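Yeast glycogen phosphorylase (Saccharomyces cerevisiae, PDB 1YGP) is a carbohydrate phosphorylase of the GT-B clan, a dimeric enzyme of alpha/beta architecture that carries pyridoxal-5'-phosphate. Local coordinates at residues P370-V375 with H422-H427; E429-I434 with R466-A471; Q778-S783 with L819-F824; E712-A717 with E825-T830. One frame throughout, in Å; residues are numbered along the deposited sequence.

How the contacts relate
The four contacts form two pairs in the two Rossmann-like halves of the GT-B fold. Contacts 1 and 2, with centres 9 Å apart, share helix 425-445 and touch where Val375 packs on Ile431; they belong to the half built on the large mixed sheet. Contacts 3 and 4 have centres 12 Å apart, share helix 820-840, and belong to the half with the six-stranded parallel sheet. Between the pairs the centres are 42 to 48 Å apart and nothing touches. Along the chain contacts 1 and 2 come in series, before contacts 3 and 4, of which contact 3 is nested inside the loop closed by contact 4. In each half, successive turns of one long helix make both contacts.

Contact 1: P370-V375 with H422-H427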
# COMPACT_ATOMS: atom_id res chain seq x y z
N PRO A 370 12.54 24.72 2.59
CA PRO A 370 13.78 23.96 2.48
C PRO A 370 15.04 24.70 2.91
O PRO A 370 16.13 24.27 2.52
CB PRO A 370 13.81 23.51 1.05
CG PRO A 370 13.22 24.71 0.35
CD PRO A 370 12.16 25.23 1.28
N THR A 371 15.00 25.75 3.74
CA THR A 371 16.21 26.46 4.12
C THR A 371 17.18 25.54 4.87
O THR A 371 18.39 25.68 4.71
CB THR A 371 15.76 27.68 4.95
OG1 THR A 371 14.96 28.44 4.05
CG2 THR A 371 16.90 28.54 5.50
N LEU A 372 16.74 24.52 5.61
CA LEU A 372 17.66 23.58 6.25
C LEU A 372 18.61 22.90 5.26
O LEU A 372 19.70 22.50 5.68
CB LEU A 372 16.88 22.49 7.02
CG LEU A 372 16.49 22.78 8.48
CD1 LEU A 372 15.68 21.64 9.04
CD2 LEU A 372 17.72 22.89 9.34
N ALA A 373 18.29 22.81 3.96
CA ALA A 373 19.21 22.28 2.97
C ALA A 373 20.52 23.04 2.93
O ALA A 373 21.57 22.44 2.70
CB ALA A 373 18.60 22.37 1.59
N ILE A 374 20.52 24.36 3.19
CA ILE A 374 21.73 25.20 3.25
C ILE A 374 22.65 24.70 4.38
O ILE A 374 23.80 24.29 4.18
CB ILE A 374 21.27 26.69 3.49
CG1 ILE A 374 20.76 27.28 2.20
CG2 ILE A 374 22.40 27.56 3.98
CD1 ILE A 374 19.80 28.46 2.43
N VAL A 375 22.08 24.67 5.58
CA VAL A 375 22.78 24.27 6.79
C VAL A 375 23.28 22.83 6.70
O VAL A 375 24.29 22.46 7.28
CB VAL A 375 21.81 24.47 7.95
CG1 VAL A 375 22.47 24.16 9.27
CG2 VAL A 375 21.40 25.91 8.02
N HIS A 422 17.39 20.86 20.19
CA HIS A 422 17.14 19.53 20.70
C HIS A 422 17.00 18.49 19.62
O HIS A 422 17.32 17.32 19.81
CB HIS A 422 15.87 19.57 21.55
CG HIS A 422 15.32 18.22 21.99
ND1 HIS A 422 15.91 17.28 22.73
CD2 HIS A 422 14.09 17.76 21.61
CE1 HIS A 422 15.08 16.27 22.81
NE2 HIS A 422 13.99 16.57 22.13
N LEU A 423 16.36 18.93 18.56
CA LEU A 423 16.06 18.05 17.45
C LEU A 423 17.23 17.99 16.50
O LEU A 423 17.50 16.95 15.89
CB LEU A 423 14.80 18.60 16.80
CG LEU A 423 13.87 17.81 15.90
CD1 LEU A 423 14.09 18.29 14.49
CD2 LEU A 423 14.03 16.30 16.11
N LEU A 424 17.94 19.11 16.36
CA LEU A 424 19.04 19.21 15.42
C LEU A 424 20.26 19.89 16.08
O LEU A 424 20.58 21.03 15.72
CB LEU A 424 18.48 19.98 14.18
CG LEU A 424 17.26 19.38 13.41
CD1 LEU A 424 16.92 20.17 12.18
CD2 LEU A 424 17.59 17.99 12.94
N PRO A 425 21.02 19.24 16.98
CA PRO A 425 22.12 19.87 17.71
C PRO A 425 23.27 20.44 16.89
O PRO A 425 23.68 21.59 17.07
CB PRO A 425 22.57 18.80 18.69
CG PRO A 425 21.96 17.50 18.25
CD PRO A 425 20.67 17.98 17.63
N ARG A 426 23.79 19.72 15.90
CA ARG A 426 24.88 20.22 15.06
C ARG A 426 24.43 21.34 14.13
O ARG A 426 25.17 22.29 13.87
CB ARG A 426 25.46 19.07 14.24
CG ARG A 426 26.61 19.41 13.31
CD ARG A 426 27.80 19.87 14.14
NE ARG A 426 29.04 19.94 13.38
CZ ARG A 426 29.75 21.06 13.37
NH1 ARG A 426 29.36 22.14 14.04
NH2 ARG A 426 30.89 21.08 12.68
N HIS A 427 23.20 21.28 13.63
CA HIS A 427 22.71 22.28 12.69
C HIS A 427 22.49 23.57 13.47
O HIS A 427 22.62 24.62 12.86
CB HIS A 427 21.40 21.88 12.02
CG HIS A 427 21.53 20.64 11.15
ND1 HIS A 427 21.81 20.60 9.86
CD2 HIS A 427 21.35 19.33 11.57
CE1 HIS A 427 21.81 19.35 9.48
NE2 HIS A 427 21.54 18.59 10.50
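Val375 turns its CG1 anti to the backbone N (chi1 -177°), which sends that methyl to His427, while Leu424, with CG anti to its own carbonyl carbon (chi1 -59°), holds its tip against Leu372. The two pairs set the start of helix 372-384 against the junction of helices 417-423 and 425-445, in the N-terminal Rossmann-like half of a GT-B fold. Helix 372-384 follows strand 361-366 of the large mixed sheet. Leu424 sits exactly at the junction: it has left helical phi/psi after the first helix and takes the N-cap position of the second.

Leu372 and Leu424 reach toward each other tip to tip, CD1 of Leu372 lying 3.7 Å from CD1 of Leu424. CD2 of Leu372 stands slightly farther from the same Leu424 methyl, so a single methyl group is met by both branches of the facing leucine. One turn further along each backbone the chains come closest, the CA atoms of Val375 and His427 being 6.2 Å apart. No hydrogen bond links the segments, and the fit rests on buried van der Waals packing, partly against the His427 backbone.

The imidazole of His427 also meets the rings of Tyr333 and Trp251, and Tyr333 touches Leu424 as well. Leu473 of helix 470-477 also touches Val375. Val375 comes to the imidazole not over a face but at its edge and in the ring plane, with CG1 3.7 Å from ND1 of His427 and 3.6 Å from the backbone O of the same histidine.

Contact 2: E429-I434 with R466-A471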
# COMPACT_ATOMS: atom_id res chain seq x y z
N GLU A 429 24.63 24.54 15.86
CA GLU A 429 26.00 24.99 15.95
C GLU A 429 26.37 25.74 14.68
O GLU A 429 26.83 26.89 14.72
CB GLU A 429 26.92 23.80 16.12
CG GLU A 429 26.85 23.05 17.43
CD GLU A 429 27.95 21.99 17.62
OE1 GLU A 429 28.77 21.76 16.73
OE2 GLU A 429 27.99 21.39 18.70
N ILE A 430 26.12 25.15 13.52
CA ILE A 430 26.46 25.79 12.26
C ILE A 430 25.62 27.06 12.08
O ILE A 430 26.17 28.07 11.60
CB ILE A 430 26.29 24.74 11.12
CG1 ILE A 430 27.14 23.51 11.41
CG2 ILE A 430 26.79 25.29 9.80
CD1 ILE A 430 27.05 22.35 10.42
N ILE A 431 24.35 27.14 12.51
CA ILE A 431 23.60 28.38 12.34
C ILE A 431 24.21 29.48 13.20
O ILE A 431 24.31 30.63 12.75
CB ILE A 431 22.12 28.17 12.68
CG1 ILE A 431 21.56 27.16 11.68
CG2 ILE A 431 21.31 29.47 12.55
CD1 ILE A 431 20.09 26.74 11.85
N TYR A 432 24.68 29.17 14.41
CA TYR A 432 25.35 30.18 15.21
C TYR A 432 26.63 30.63 14.51
O TYR A 432 26.84 31.84 14.39
CB TYR A 432 25.68 29.63 16.59
CG TYR A 432 24.49 29.65 17.55
CD1 TYR A 432 23.42 30.52 17.31
CD2 TYR A 432 24.48 28.86 18.70
CE1 TYR A 432 22.37 30.62 18.20
CE2 TYR A 432 23.41 28.94 19.59
CZ TYR A 432 22.37 29.83 19.33
OH TYR A 432 21.29 29.94 20.18
N ASP A 433 27.42 29.72 13.95
CA ASP A 433 28.63 30.10 13.24
C ASP A 433 28.39 30.98 12.02
O ASP A 433 29.01 32.04 11.88
CB ASP A 433 29.39 28.89 12.77
CG ASP A 433 30.26 28.20 13.81
OD1 ASP A 433 30.11 28.41 15.02
OD2 ASP A 433 31.11 27.42 13.39
N ILE A 434 27.47 30.55 11.16
CA ILE A 434 27.06 31.26 9.96
C ILE A 434 26.70 32.70 10.33
O ILE A 434 27.22 33.66 9.76
CB ILE A 434 25.86 30.44 9.35
CG1 ILE A 434 26.42 29.20 8.62
CG2 ILE A 434 25.01 31.32 8.42
CD1 ILE A 434 25.38 28.17 8.11
N ARG A 466 14.51 32.58 22.04
CA ARG A 466 15.17 33.14 20.89
C ARG A 466 14.71 32.38 19.66
O ARG A 466 14.60 31.15 19.69
CB ARG A 466 16.68 33.02 20.98
CG ARG A 466 17.26 33.88 22.07
CD ARG A 466 18.73 34.11 21.83
NE ARG A 466 19.58 32.97 22.13
CZ ARG A 466 20.89 32.98 21.85
NH1 ARG A 466 21.50 34.03 21.27
NH2 ARG A 466 21.63 31.93 22.17
N GLN A 467 14.51 33.09 18.56
CA GLN A 467 14.11 32.43 17.33
C GLN A 467 15.29 32.46 16.37
O GLN A 467 16.21 33.28 16.45
CB GLN A 467 12.97 33.15 16.64
CG GLN A 467 11.87 33.67 17.51
CD GLN A 467 11.08 32.58 18.19
OE1 GLN A 467 11.53 32.01 19.18
NE2 GLN A 467 9.90 32.24 17.69
N ILE A 468 15.22 31.53 15.43
CA ILE A 468 16.14 31.45 14.33
C ILE A 468 15.26 31.94 13.19
O ILE A 468 14.20 31.36 12.90
CB ILE A 468 16.57 30.02 14.07
CG1 ILE A 468 17.09 29.37 15.34
CG2 ILE A 468 17.59 30.05 12.94
CD1 ILE A 468 17.53 27.92 15.11
N ARG A 469 15.61 33.04 12.56
CA ARG A 469 14.80 33.55 11.48
C ARG A 469 15.22 32.87 10.19
O ARG A 469 16.24 33.19 9.56
CB ARG A 469 14.96 35.07 11.46
CG ARG A 469 14.40 35.59 12.78
CD ARG A 469 14.35 37.10 12.88
NE ARG A 469 15.62 37.66 13.29
CZ ARG A 469 15.71 38.95 13.65
NH1 ARG A 469 14.66 39.76 13.65
NH2 ARG A 469 16.89 39.43 14.04
N MET A 470 14.41 31.91 9.76
CA MET A 470 14.75 31.14 8.58
C MET A 470 14.91 31.95 7.30
O MET A 470 15.91 31.76 6.60
CB MET A 470 13.72 30.06 8.39
CG MET A 470 13.74 29.05 9.52
SD MET A 470 15.34 28.38 10.06
CE MET A 470 15.59 27.29 8.71
N ALA A 471 14.01 32.90 6.99
CA ALA A 471 14.13 33.72 5.78
C ALA A 471 15.44 34.50 5.74
O ALA A 471 16.05 34.62 4.68
CB ALA A 471 13.00 34.73 5.68
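The middle strand of a small three-stranded antiparallel sheet, 467-469 between 414-416 and 459-460, lies against helix 425-445 through Ile468 and Ile431, with Arg466 and Tyr432 meeting beside them. This small sheet lies in the N-terminal half of the GT-B fold, separate from the large mixed sheet. Its strand runs directly into helix 470-477, with Arg469 at the N-cap position.

The apolar part is a methyl-to-methyl contact: CG2 of Ile431 lies 3.8 Å from CG2 of Ile468, and the two side chains cross at about a right angle. Both isoleucines carry CG1 anti to the carbonyl carbon (chi1 -63° in Ile431 and -53° in Ile468), a choice that puts CG2 of each anti to the backbone N and leaves it as the branch that touches. Phe420 of helix 417-423 packs on both of these residues, while Ile459 of the adjoining strand adds to the wall beside Ile431. The CA atoms of Ile431 and Ile468 are 8.3 Å apart, a separation spanned by side chains alone.

On its partly exposed side the contact becomes polar without forming a bond across it. Arg466 bends at chi3, and its guanidinium is tied through NH1 to Glu461 in a salt bridge. The phenol oxygen of Tyr432 sits over one face of this group, where the N-H bonds do not point at it, and the ring and guanidinium planes are 34° apart. Approaching from above the guanidinium plane, Tyr432 OH lies 2.8 Å from Arg466 NH2 but is not hydrogen-bonded to it.

Contact 3: Q778-S783 with L819-F824; sequences QDLPSS and LVSDDF
From its CB outward, Ser783 runs along the edge of the Phe824 ring. CB lies in the ring plane, 3.8 Å from CE2 of Phe824 and 4.0 Å from its CD2. OG, the tip, stands between the backbone N and the carbonyl carbon (chi1 34°) and comes to 3.7 Å from Phe824 CD2. This oxygen probably hydrogen-bonds to Glu825 OE2, one residue on from the phenylalanine; the ring edge would then receive a serine whose hydroxyl has its polar partner elsewhere.

A turn earlier, Ser821 faces the chain that leads into helix 782-790. Leu780 places CD2 3.7 Å from Ser821 OG, an oxygen that is itself hydrogen-bonded to Asp816, and the ring atom CG of Pro781 lies 3.8 Å from the backbone O of Ser821. No hydrogen bond crosses the two segments. Ile811 of helix 805-813 packs on both Leu780 and Ser821, while Leu617 and Phe620 of helix 615-634 touch the Phe824 side chain.

Pro781 and Leu819 each hold an N-cap position, so two helix starts pack together here, among the helices of the C-terminal Rossmann-like half of the GT-B fold.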
# COMPACT_ATOMS: atom_id res chain seq x y z
N GLN A 778 -15.99 56.61 11.24
CA GLN A 778 -17.12 57.11 10.48
C GLN A 778 -18.23 56.07 10.70
O GLN A 778 -18.23 55.36 11.72
CB GLN A 778 -16.72 57.18 9.02
N ASP A 779 -19.19 55.85 9.79
CA ASP A 779 -20.23 54.86 10.02
C ASP A 779 -20.33 53.94 8.81
O ASP A 779 -19.75 54.23 7.75
CB ASP A 779 -21.59 55.55 10.23
N LEU A 780 -21.03 52.81 8.94
CA LEU A 780 -21.20 51.87 7.84
C LEU A 780 -22.16 52.43 6.80
O LEU A 780 -23.13 53.10 7.16
CB LEU A 780 -21.75 50.54 8.35
CG LEU A 780 -20.98 49.84 9.45
CD1 LEU A 780 -21.73 48.59 9.82
CD2 LEU A 780 -19.57 49.53 8.99
N PRO A 781 -21.96 52.18 5.51
CA PRO A 781 -22.92 52.50 4.45
C PRO A 781 -24.26 51.82 4.67
O PRO A 781 -24.27 50.62 4.97
CB PRO A 781 -22.24 52.04 3.19
CG PRO A 781 -20.78 52.09 3.54
CD PRO A 781 -20.75 51.59 4.96
N SER A 782 -25.41 52.46 4.47
CA SER A 782 -26.71 51.82 4.59
C SER A 782 -26.83 50.46 3.91
O SER A 782 -27.40 49.52 4.47
CB SER A 782 -27.78 52.72 4.01
OG SER A 782 -27.59 54.05 4.47
N SER A 783 -26.23 50.30 2.73
CA SER A 783 -26.27 49.08 1.94
C SER A 783 -25.76 47.88 2.72
O SER A 783 -26.43 46.85 2.89
CB SER A 783 -25.42 49.32 0.70
OG SER A 783 -24.33 50.17 1.04
N LEU A 819 -11.18 46.14 5.47
CA LEU A 819 -11.84 47.17 4.68
C LEU A 819 -13.06 46.74 3.87
O LEU A 819 -13.29 47.22 2.75
CB LEU A 819 -10.80 47.82 3.74
CG LEU A 819 -9.71 48.80 4.23
CD1 LEU A 819 -8.90 48.20 5.36
CD2 LEU A 819 -8.75 49.09 3.08
N VAL A 820 -13.94 45.92 4.45
CA VAL A 820 -15.16 45.55 3.74
C VAL A 820 -16.06 46.78 3.56
O VAL A 820 -16.54 47.05 2.46
CB VAL A 820 -15.93 44.44 4.52
CG1 VAL A 820 -17.32 44.16 3.93
CG2 VAL A 820 -15.13 43.15 4.40
N SER A 821 -16.25 47.58 4.62
CA SER A 821 -17.09 48.76 4.59
C SER A 821 -16.66 49.75 3.52
O SER A 821 -17.48 50.29 2.75
CB SER A 821 -17.06 49.48 5.92
OG SER A 821 -16.51 48.74 7.02
N ASP A 822 -15.33 49.88 3.43
CA ASP A 822 -14.73 50.88 2.56
C ASP A 822 -14.95 50.56 1.09
O ASP A 822 -15.35 51.42 0.29
CB ASP A 822 -13.24 50.97 2.85
CG ASP A 822 -13.00 51.25 4.33
OD1 ASP A 822 -13.10 52.40 4.76
OD2 ASP A 822 -12.73 50.30 5.06
N ASP A 823 -14.78 49.28 0.77
CA ASP A 823 -14.91 48.88 -0.60
C ASP A 823 -16.32 48.48 -0.99
O ASP A 823 -16.58 48.35 -2.19
CB ASP A 823 -13.91 47.73 -0.86
CG ASP A 823 -12.45 48.13 -0.69
OD1 ASP A 823 -12.10 49.31 -0.64
OD2 ASP A 823 -11.62 47.24 -0.62
N PHE A 824 -17.28 48.37 -0.06
CA PHE A 824 -18.60 47.83 -0.40
C PHE A 824 -19.31 48.55 -1.54
O PHE A 824 -19.71 47.94 -2.53
CB PHE A 824 -19.53 47.82 0.81
CG PHE A 824 -20.68 46.83 0.61
CD1 PHE A 824 -20.39 45.47 0.38
CD2 PHE A 824 -22.01 47.27 0.60
CE1 PHE A 824 -21.44 44.56 0.15
CE2 PHE A 824 -23.04 46.34 0.36
CZ PHE A 824 -22.76 44.99 0.13

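Contact 4: E712-A717 with E825-T830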
# COMPACT_ATOMS: atom_id res chain seq x y z
N GLU A 712 -13.73 36.51 -9.35
CA GLU A 712 -13.50 37.53 -8.35
C GLU A 712 -12.07 37.51 -7.83
O GLU A 712 -11.54 36.45 -7.46
CB GLU A 712 -14.47 37.31 -7.22
CG GLU A 712 -15.90 37.36 -7.71
CD GLU A 712 -16.65 38.63 -7.35
OE1 GLU A 712 -16.17 39.41 -6.52
OE2 GLU A 712 -17.74 38.82 -7.88
N HIS A 713 -11.35 38.63 -7.79
CA HIS A 713 -10.00 38.63 -7.26
C HIS A 713 -9.92 39.87 -6.38
O HIS A 713 -9.18 40.81 -6.64
CB HIS A 713 -9.03 38.63 -8.43
CG HIS A 713 -9.02 37.28 -9.14
ND1 HIS A 713 -8.61 36.07 -8.72
CD2 HIS A 713 -9.52 37.10 -10.40
CE1 HIS A 713 -8.87 35.20 -9.67
NE2 HIS A 713 -9.42 35.84 -10.68
N ILE A 714 -10.64 39.76 -5.26
CA ILE A 714 -11.00 40.85 -4.38
C ILE A 714 -10.40 41.01 -3.00
O ILE A 714 -11.06 41.58 -2.13
CB ILE A 714 -12.55 40.85 -4.27
CG1 ILE A 714 -13.04 39.56 -3.63
CG2 ILE A 714 -13.14 41.03 -5.67
CD1 ILE A 714 -14.57 39.45 -3.54
N SER A 715 -9.17 40.53 -2.75
CA SER A 715 -8.49 40.69 -1.47
C SER A 715 -8.26 42.13 -1.06
O SER A 715 -8.22 43.01 -1.94
CB SER A 715 -7.14 40.03 -1.51
OG SER A 715 -7.27 38.63 -1.37
N THR A 716 -8.06 42.41 0.23
CA THR A 716 -7.81 43.79 0.62
C THR A 716 -6.54 44.27 -0.10
O THR A 716 -5.60 43.47 -0.26
CB THR A 716 -7.64 43.88 2.12
OG1 THR A 716 -8.66 43.11 2.76
CG2 THR A 716 -7.76 45.32 2.55
N ALA A 717 -6.48 45.52 -0.60
CA ALA A 717 -5.30 45.93 -1.33
C ALA A 717 -4.01 45.92 -0.51
O ALA A 717 -3.92 46.36 0.65
CB ALA A 717 -5.48 47.30 -1.89
N GLU A 825 -19.40 49.88 -1.45
CA GLU A 825 -20.08 50.65 -2.47
C GLU A 825 -19.43 50.60 -3.84
O GLU A 825 -20.12 50.51 -4.86
CB GLU A 825 -20.21 52.08 -1.97
CG GLU A 825 -21.52 52.31 -1.22
CD GLU A 825 -22.75 51.97 -2.07
OE1 GLU A 825 -22.93 52.58 -3.13
OE2 GLU A 825 -23.51 51.08 -1.68
N SER A 826 -18.10 50.61 -3.87
CA SER A 826 -17.32 50.56 -5.09
C SER A 826 -17.56 49.20 -5.73
O SER A 826 -17.86 49.13 -6.92
CB SER A 826 -15.85 50.76 -4.73
OG SER A 826 -14.89 50.79 -5.79
N TYR A 827 -17.47 48.12 -4.94
CA TYR A 827 -17.72 46.76 -5.39
C TYR A 827 -19.09 46.63 -6.06
O TYR A 827 -19.22 46.15 -7.19
CB TYR A 827 -17.62 45.83 -4.18
CG TYR A 827 -17.86 44.37 -4.50
CD1 TYR A 827 -16.99 43.69 -5.37
CD2 TYR A 827 -18.94 43.70 -3.94
CE1 TYR A 827 -17.21 42.35 -5.67
CE2 TYR A 827 -19.16 42.36 -4.23
CZ TYR A 827 -18.30 41.70 -5.10
OH TYR A 827 -18.54 40.39 -5.46
N LEU A 828 -20.13 47.08 -5.38
CA LEU A 828 -21.45 47.08 -5.97
C LEU A 828 -21.54 47.92 -7.26
O LEU A 828 -22.14 47.47 -8.25
CB LEU A 828 -22.43 47.60 -4.94
CG LEU A 828 -22.56 46.86 -3.63
CD1 LEU A 828 -23.57 47.61 -2.78
CD2 LEU A 828 -22.99 45.43 -3.86
N ALA A 829 -20.90 49.09 -7.33
CA ALA A 829 -20.91 49.91 -8.54
C ALA A 829 -20.28 49.22 -9.74
O ALA A 829 -20.81 49.23 -10.85
CB ALA A 829 -20.16 51.19 -8.30
N THR A 830 -19.17 48.54 -9.52
CA THR A 830 -18.50 47.80 -10.57
C THR A 830 -19.40 46.65 -10.99
O THR A 830 -19.43 46.27 -12.17
CB THR A 830 -17.19 47.24 -10.06
OG1 THR A 830 -16.54 48.24 -9.28
CG2 THR A 830 -16.32 46.82 -11.22
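The phenol ring of Tyr827 meets the carboxylate of Glu712 at its edge, near the ring plane, and the two flat groups are turned 64° against each other. CG2 of Ile714 approaches the same ring obliquely, 4.3 Å from Tyr827 CE1. His831, one turn on in helix 820-840, makes an edge-to-face pair with Tyr827.

Tyr827 OH donates to Glu712 OE1 at 2.8 Å, meeting this oxygen on its syn side and 29° out of the carboxylate plane. The same hydroxyl also lies 3.0 Å from Glu712 OE2, and so stands near both oxygens. A bend at chi2 turns the carboxylate to the phenol edge, and the two side chains cross at about a right angle. Leu617 and Ile737 pack on the tyrosine, and Asn618 touches both Glu712 and Ile714.

The contact joins helix 820-840 to strand 710-713 of the six-stranded parallel sheet in the C-terminal Rossmann-like half. Next to Glu712, His713 hydrogen-bonds through ND1 to Lys607 of the pyridoxal-5'-phosphate pocket; the side chain of Glu712 itself is about 11 Å from the cofactor. A phenol donating to a carboxylate in a buried setting is consistent with a negatively charged Glu712, whose charge the hydroxyl would partly offset and whose rotation it may restrict.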